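Local coordinates for gamma-glutamyltranspeptidase (Ggt) (Helicobacter pylori 26695, PDB 5BPK) that transfers the gamma-glutamyl group of glutathione and similar compounds to acceptor peptides, amino acids or water, working as an N-terminal nucleophile hydrolase, at the interface of chains A and B. Sequence-based numbering; all coordinates share one arbitrary frame. Chains: chain A, Gamma-glutamyltranspeptidase (Ggt); chain B, Gamma-glutamyltranspeptidase (Ggt).

Contact 1: the interface of chains A and B. Residues chain A 131, 192-193, 243; chain B 28-31.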
ATOM      1  N   TYR A 131      17.375 -11.422  -6.663  1.00 14.58           N
ATOM      2  CA  TYR A 131      18.068 -10.157  -6.440  1.00 16.21           C
ATOM      3  C   TYR A 131      17.841  -9.096  -7.528  1.00 14.82           C
ATOM      4  O   TYR A 131      17.870  -7.894  -7.236  1.00 15.58           O
ATOM      5  CB  TYR A 131      19.570 -10.406  -6.253  1.00 14.80           C
ATOM      6  CG  TYR A 131      19.944 -11.122  -4.961  1.00 16.49           C
ATOM      7  CD1 TYR A 131      19.674 -12.483  -4.776  1.00 15.63           C
ATOM      8  CD2 TYR A 131      20.567 -10.436  -3.926  1.00 15.31           C
ATOM      9  CE1 TYR A 131      20.031 -13.138  -3.594  1.00 16.30           C
ATOM     10  CE2 TYR A 131      20.917 -11.071  -2.739  1.00 15.15           C
ATOM     11  CZ  TYR A 131      20.641 -12.424  -2.574  1.00 15.89           C
ATOM     12  OH  TYR A 131      20.998 -13.062  -1.407  1.00 17.11           O
ATOM     13  N   SER A 192      20.975 -16.907   1.714  1.00 15.22           N
ATOM     14  CA  SER A 192      20.702 -15.909   2.746  1.00 14.68           C
ATOM     15  C   SER A 192      19.387 -16.184   3.487  1.00 13.86           C
ATOM     16  O   SER A 192      19.373 -16.259   4.715  1.00 14.53           O
ATOM     17  CB  SER A 192      20.677 -14.522   2.121  1.00 15.20           C
ATOM     18  OG  SER A 192      19.677 -14.474   1.120  1.00 15.64           O
ATOM     19  N   SER A 193      18.302 -16.395   2.739  1.00 13.36           N
ATOM     20  CA  SER A 193      16.997 -16.653   3.331  1.00 13.44           C
ATOM     21  C   SER A 193      16.890 -17.997   4.048  1.00 13.99           C
ATOM     22  O   SER A 193      16.117 -18.137   5.001  1.00 16.11           O
ATOM     23  CB  SER A 193      15.909 -16.531   2.269  1.00 14.91           C
ATOM     24  OG  SER A 193      15.904 -15.225   1.732  1.00 15.35           O
ATOM     25  N   ASP A 243      26.318  -8.928  -1.692  1.00 18.95           N
ATOM     26  CA  ASP A 243      25.335  -9.982  -1.927  1.00 17.70           C
ATOM     27  C   ASP A 243      24.707  -9.841  -3.322  1.00 17.20           C
ATOM     28  O   ASP A 243      24.434 -10.841  -3.992  1.00 16.23           O
ATOM     29  CB  ASP A 243      24.266  -9.998  -0.810  1.00 16.94           C
ATOM     30  CG  ASP A 243      23.764 -11.398  -0.496  1.00 15.48           C
ATOM     31  OD1 ASP A 243      24.487 -12.388  -0.812  1.00 17.89           O
ATOM     32  OD2 ASP A 243      22.656 -11.516   0.080  1.00 15.21           O
TER
ATOM     33  N   ALA B  28      14.434 -13.217  -1.287  1.00 13.41           N
ATOM     34  CA  ALA B  28      15.892 -13.181  -1.088  1.00 14.89           C
ATOM     35  C   ALA B  28      16.248 -12.135  -0.048  1.00 14.18           C
ATOM     36  O   ALA B  28      15.801 -10.984  -0.128  1.00 14.36           O
ATOM     37  CB  ALA B  28      16.611 -12.865  -2.390  1.00 15.98           C
ATOM     38  N   SER B  29      17.067 -12.537   0.915  1.00 13.80           N
ATOM     39  CA  SER B  29      17.523 -11.657   1.971  1.00 13.31           C
ATOM     40  C   SER B  29      18.933 -11.161   1.664  1.00 13.45           C
ATOM     41  O   SER B  29      19.675 -11.797   0.909  1.00 14.25           O
ATOM     42  CB  SER B  29      17.541 -12.408   3.303  1.00 12.90           C
ATOM     43  OG  SER B  29      16.275 -12.945   3.626  1.00 15.34           O
ATOM     44  N   ILE B  30      19.309 -10.038   2.264  1.00 13.51           N
ATOM     45  CA  ILE B  30      20.699  -9.579   2.211  1.00 13.44           C
ATOM     46  C   ILE B  30      21.509 -10.274   3.313  1.00 13.73           C
ATOM     47  O   ILE B  30      21.290 -10.058   4.507  1.00 15.67           O
ATOM     48  CB  ILE B  30      20.812  -8.043   2.289  1.00 13.49           C
ATOM     49  CG1 ILE B  30      20.187  -7.403   1.038  1.00 15.38           C
ATOM     50  CG2 ILE B  30      22.287  -7.603   2.437  1.00 16.01           C
ATOM     51  CD1 ILE B  30      20.881  -7.727  -0.274  1.00 14.90           C
ATOM     52  N   ASP B  31      22.419 -11.154   2.890  1.00 14.16           N
ATOM     53  CA  ASP B  31      23.210 -11.952   3.830  1.00 15.02           C
ATOM     54  C   ASP B  31      24.034 -11.043   4.735  1.00 14.72           C
ATOM     55  O   ASP B  31      24.781 -10.175   4.265  1.00 15.65           O
ATOM     56  CB  ASP B  31      24.105 -12.949   3.086  1.00 16.05           C
ATOM     57  CG  ASP B  31      24.472 -14.169   3.933  1.00 19.92           C
ATOM     58  OD1 ASP B  31      24.204 -14.182   5.141  1.00 22.59           O
ATOM     59  OD2 ASP B  31      25.026 -15.129   3.371  1.00 28.95           O
TER
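Extended backbone at B:Ser29 to B:Asp31 runs past the start of helix 191-196, turning the carbonyl of B:Ser29 and the N-H of B:Asp31 towards A:Ser192 and A:Asp243. Short side chains suit the helix start, since a hydroxyl one carbon from the backbone can reach the loop. A:Ser192 holds OG between its backbone N and carbonyl carbon (chi1 59°), and from there OG donates to B:Ser29 O at 2.7 Å, above the carbonyl plane. Next to it, A:Ser193 OG meets the hydroxyl OG of B:Ser29 tip to tip at 3.0 Å, and lies equally near B:Ser29 N, which can donate to it. A:Tyr131 brings a phenol long enough to reach the loop: its ring carbon CE1 touches the methyl CB of B:Ala28 at 3.6 Å, while its hydroxyl OH donates to A:Asp243 OD2. The nearby B:Asp31 carboxylate and the carbonyl B:Ser29 O, 3.1 Å from A:Asp243 OD2, may raise the proton affinity of A:Asp243, but the two donors to OD2 would work against this. Gripping A:Asp243 OD2 from opposite faces of the carboxylate plane are A:Tyr131 OH at 2.7 Å and B:Asp31 N at 2.8 Å, the latter nearly straight, with 174° at the hydrogen.

Contact 2: the interface of chains A and B. Residues chain A 106-108; chain B 66-67.
A:Leu108 and B:Asn67 bury most of the surface here: the carboxamide tip of B:Asn67 comes end-on against the flank of A:Leu108, at the methyl CD2. The leucine's CG stands beside its backbone N and anti to the carbonyl carbon (chi1 -77°), which sends the chain towards chain B, and chi2 (156°) then turns CD2 to the amide. This methyl sits almost evenly before the two polar atoms, 3.5 Å from B:Asn67 ND2 and 3.6 Å from OD1, and the touch is van der Waals contact alone. The methyl thus covers the end of the amide across both its atoms, which may be why a branched aliphatic chain suits the place. Asparagine suits the other side for its backbone: phi is positive (72°), a left-handed conformation that this residue type tolerates better than most, and it sets the course of the chain beyond N. The amide B:Asn67 N gives a bent hydrogen bond of 2.8 Å to the carbonyl oxygen A:Ala106 O, with the donor well above the carbonyl plane. Beside these, B:Ala66 CB comes within 3.3 Å of A:Leu108 O; the small methyl suits this close approach. The ring of A:Pro107 restricts phi and probably helps keep this loop segment extended. Both segments are loops: that of chain A follows strand 97-102, and that of chain B lies before strand 77-81, in the stretch leading to pocket residues B:Ser72, B:Ser73 and B:Met74.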
ATOM      1  N   ALA A 106      14.357   2.121  -9.648  1.00 10.97           N
ATOM      2  CA  ALA A 106      15.093   1.193 -10.491  1.00 11.06           C
ATOM      3  C   ALA A 106      16.575   1.513 -10.346  1.00 12.43           C
ATOM      4  O   ALA A 106      16.944   2.679 -10.347  1.00 12.65           O
ATOM      5  CB  ALA A 106      14.643   1.299 -11.945  1.00 11.95           C
ATOM      6  N   PRO A 107      17.436   0.478 -10.234  1.00 13.64           N
ATOM      7  CA  PRO A 107      18.848   0.774 -10.054  1.00 13.85           C
ATOM      8  C   PRO A 107      19.463   1.464 -11.269  1.00 14.14           C
ATOM      9  O   PRO A 107      18.888   1.445 -12.368  1.00 15.33           O
ATOM     10  CB  PRO A 107      19.467  -0.613  -9.833  1.00 13.65           C
ATOM     11  CG  PRO A 107      18.361  -1.425  -9.280  1.00 15.30           C
ATOM     12  CD  PRO A 107      17.153  -0.951 -10.023  1.00 14.54           C
ATOM     13  N   LEU A 108      20.646   2.038 -11.063  1.00 14.27           N
ATOM     14  CA  LEU A 108      21.340   2.792 -12.111  1.00 16.51           C
ATOM     15  C   LEU A 108      21.615   1.945 -13.346  1.00 16.98           C
ATOM     16  O   LEU A 108      21.642   2.464 -14.468  1.00 19.39           O
ATOM     17  CB  LEU A 108      22.657   3.364 -11.566  1.00 16.65           C
ATOM     18  CG  LEU A 108      22.512   4.599 -10.679  1.00 19.92           C
ATOM     19  CD1 LEU A 108      23.702   4.762  -9.722  1.00 21.14           C
ATOM     20  CD2 LEU A 108      22.322   5.828 -11.552  1.00 19.93           C
TER
ATOM     21  N   ALA B  66      16.457   3.646 -15.746  1.00 13.24           N
ATOM     22  CA  ALA B  66      17.324   3.789 -14.574  1.00 12.71           C
ATOM     23  C   ALA B  66      16.805   4.916 -13.691  1.00 14.22           C
ATOM     24  O   ALA B  66      16.399   5.963 -14.204  1.00 14.10           O
ATOM     25  CB  ALA B  66      18.769   4.050 -14.994  1.00 14.60           C
ATOM     26  N   ASN B  67      16.785   4.657 -12.378  1.00 13.00           N
ATOM     27  CA  ASN B  67      16.331   5.597 -11.325  1.00 12.18           C
ATOM     28  C   ASN B  67      14.830   5.852 -11.239  1.00 11.30           C
ATOM     29  O   ASN B  67      14.374   6.521 -10.307  1.00 11.80           O
ATOM     30  CB  ASN B  67      17.050   6.950 -11.408  1.00 13.50           C
ATOM     31  CG  ASN B  67      18.519   6.841 -11.153  1.00 16.21           C
ATOM     32  OD1 ASN B  67      18.954   6.050 -10.312  1.00 16.56           O
ATOM     33  ND2 ASN B  67      19.312   7.658 -11.863  1.00 16.22           N
TER

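Contact 3: the interface of chains A and B. Residues chain A 60, 62, 91-93; chain B 10-13.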
ATOM      1  N   ASN A  60       3.893  12.684  18.753  1.00 12.03           N
ATOM      2  CA  ASN A  60       2.866  13.030  17.769  1.00 11.69           C
ATOM      3  C   ASN A  60       2.648  11.883  16.771  1.00 13.04           C
ATOM      4  O   ASN A  60       3.273  10.828  16.879  1.00 11.95           O
ATOM      5  CB  ASN A  60       3.154  14.389  17.085  1.00 14.04           C
ATOM      6  CG  ASN A  60       4.294  14.358  16.084  1.00 11.32           C
ATOM      7  OD1 ASN A  60       4.674  13.314  15.573  1.00 13.54           O
ATOM      8  ND2 ASN A  60       4.824  15.549  15.765  1.00 14.13           N
ATOM      9  N   ILE A  62       3.492  11.448  13.744  1.00 10.64           N
ATOM     10  CA  ILE A  62       4.664  11.089  12.965  1.00 10.43           C
ATOM     11  C   ILE A  62       5.602  10.200  13.789  1.00  9.80           C
ATOM     12  O   ILE A  62       6.086   9.184  13.297  1.00 11.83           O
ATOM     13  CB  ILE A  62       5.413  12.326  12.421  1.00  9.02           C
ATOM     14  CG1 ILE A  62       4.590  13.051  11.334  1.00 12.74           C
ATOM     15  CG2 ILE A  62       6.799  11.931  11.889  1.00 13.36           C
ATOM     16  CD1 ILE A  62       3.464  13.934  11.841  1.00 17.83           C
ATOM     17  N   HIS A  91      -1.373  14.888   7.124  1.00 11.00           N
ATOM     18  CA  HIS A  91      -2.077  16.143   7.373  1.00 12.46           C
ATOM     19  C   HIS A  91      -1.538  16.690   8.685  1.00 12.91           C
ATOM     20  O   HIS A  91      -1.551  15.994   9.694  1.00 12.95           O
ATOM     21  CB  HIS A  91      -3.592  15.933   7.448  1.00 12.98           C
ATOM     22  CG  HIS A  91      -4.336  17.136   7.936  1.00 14.01           C
ATOM     23  ND1 HIS A  91      -4.776  18.136   7.096  1.00 16.90           N
ATOM     24  CD2 HIS A  91      -4.685  17.517   9.187  1.00 15.94           C
ATOM     25  CE1 HIS A  91      -5.375  19.074   7.808  1.00 14.56           C
ATOM     26  NE2 HIS A  91      -5.335  18.723   9.080  1.00 17.66           N
ATOM     27  N   LEU A  92      -1.033  17.921   8.645  1.00 13.09           N
ATOM     28  CA  LEU A  92      -0.423  18.556   9.801  1.00 13.74           C
ATOM     29  C   LEU A  92      -1.440  19.433  10.504  1.00 13.31           C
ATOM     30  O   LEU A  92      -2.412  19.913   9.896  1.00 14.58           O
ATOM     31  CB  LEU A  92       0.772  19.400   9.381  1.00 13.38           C
ATOM     32  CG  LEU A  92       1.948  18.648   8.749  1.00 16.35           C
ATOM     33  CD1 LEU A  92       2.986  19.642   8.266  1.00 25.10           C
ATOM     34  CD2 LEU A  92       2.532  17.670   9.745  1.00 15.72           C
ATOM     35  N   ALA A  93      -1.194  19.653  11.787  1.00 14.40           N
ATOM     36  CA  ALA A  93      -2.070  20.466  12.616  1.00 14.62           C
ATOM     37  C   ALA A  93      -2.249  21.877  12.058  1.00 16.05           C
ATOM     38  O   ALA A  93      -3.293  22.478  12.257  1.00 17.51           O
ATOM     39  CB  ALA A  93      -1.537  20.509  14.038  1.00 15.06           C
TER
ATOM     40  N   TRP B  10      -3.550  16.567  18.557  1.00 13.90           N
ATOM     41  CA  TRP B  10      -3.364  17.929  18.057  1.00 14.24           C
ATOM     42  C   TRP B  10      -3.969  18.172  16.687  1.00 14.78           C
ATOM     43  O   TRP B  10      -4.098  19.314  16.262  1.00 17.60           O
ATOM     44  CB  TRP B  10      -1.881  18.306  18.059  1.00 14.77           C
ATOM     45  CG  TRP B  10      -1.305  18.264  19.444  1.00 14.80           C
ATOM     46  CD1 TRP B  10      -1.486  19.188  20.431  1.00 13.66           C
ATOM     47  CD2 TRP B  10      -0.512  17.220  20.013  1.00 15.55           C
ATOM     48  NE1 TRP B  10      -0.821  18.804  21.569  1.00 15.45           N
ATOM     49  CE2 TRP B  10      -0.210  17.601  21.339  1.00 16.63           C
ATOM     50  CE3 TRP B  10       0.002  16.014  19.527  1.00 14.88           C
ATOM     51  CZ2 TRP B  10       0.564  16.809  22.180  1.00 16.95           C
ATOM     52  CZ3 TRP B  10       0.770  15.232  20.362  1.00 17.08           C
ATOM     53  CH2 TRP B  10       1.047  15.625  21.668  1.00 17.89           C
ATOM     54  N   GLY B  11      -4.311  17.100  15.984  1.00 15.17           N
ATOM     55  CA  GLY B  11      -4.850  17.205  14.640  1.00 14.13           C
ATOM     56  C   GLY B  11      -3.915  16.756  13.539  1.00 14.06           C
ATOM     57  O   GLY B  11      -4.231  16.910  12.366  1.00 15.97           O
ATOM     58  N   ASN B  12      -2.758  16.215  13.890  1.00 13.33           N
ATOM     59  CA  ASN B  12      -1.930  15.563  12.886  1.00 12.43           C
ATOM     60  C   ASN B  12      -2.505  14.187  12.549  1.00 13.24           C
ATOM     61  O   ASN B  12      -3.086  13.519  13.402  1.00 13.74           O
ATOM     62  CB  ASN B  12      -0.490  15.391  13.361  1.00 14.55           C
ATOM     63  CG  ASN B  12       0.158  16.699  13.796  1.00 12.23           C
ATOM     64  OD1 ASN B  12       0.402  17.589  12.977  1.00 15.77           O
ATOM     65  ND2 ASN B  12       0.455  16.812  15.085  1.00 12.31           N
ATOM     66  N   ALA B  13      -2.328  13.771  11.300  1.00 11.99           N
ATOM     67  CA  ALA B  13      -2.668  12.419  10.882  1.00 11.67           C
ATOM     68  C   ALA B  13      -1.679  11.952   9.826  1.00 11.42           C
ATOM     69  O   ALA B  13      -1.230  12.746   8.987  1.00 11.34           O
ATOM     70  CB  ALA B  13      -4.089  12.350  10.343  1.00 12.29           C
TER
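A:His91 and B:Ala13 pair as an antiparallel beta bridge, the close-fitting part of the contact. A:His91 N gives to B:Ala13 O at 2.8 Å, and B:Ala13 N returns a bond to A:His91 O at 2.9 Å. Just beyond the bridge, the side chain of B:Asn12 takes over from the backbone: with CG anti to its carbonyl carbon (chi1 -55°), its carboxamide oxygen OD1 accepts from A:Ala93 N at 2.9 Å. An asparagine can thus continue the pairing where the strands part, and the small A:Ala93 lets the turn come close, its CB 3.6 Å from B:Trp10 O. B:Gly11 has a positive phi (108°), readily adopted without a side chain, and its carbonyl oxygen lies in the plane of the A:His91 imidazole, at the edge, 3.3 Å from CD2. Away from this hydrogen-bonded ladder the fit is looser. The six-membered part of the B:Trp10 indole brushes A:Asn60, its CZ3 4.0 Å from CA, and A:Ile62 CD1 stays 4.5 Å from B:Asn12 CB. The indole thus meets A:Asn60 with its ring edge, in a van der Waals touch between carbons. The bridge joins strand 85-91 of one chain to strand 13-19 of the other, making a sheet continuous across the two chains and so helping to build the Ntn-hydrolase core that carries the nucleophile B:Thr1.

Contact 1 and contact 2 are about 20 Å apart, measured between the centres of their C-alpha atoms, whereas contact 3 lies about 37 Å from contact 1 and 34 Å from contact 2. They share no residue, but all three draw on the first 67 residues of chain B. Pocket residues B:Thr19 and B:Asn21 fall in sequence between the segments of contacts 3 and 1, and B:Ser72 to B:Met74 follow that of contact 2. A sheet pairing, a loop lying against helices and a loop-to-loop contact thus tie the chains together at separate points, which probably helps hold the pocket-forming segments in place.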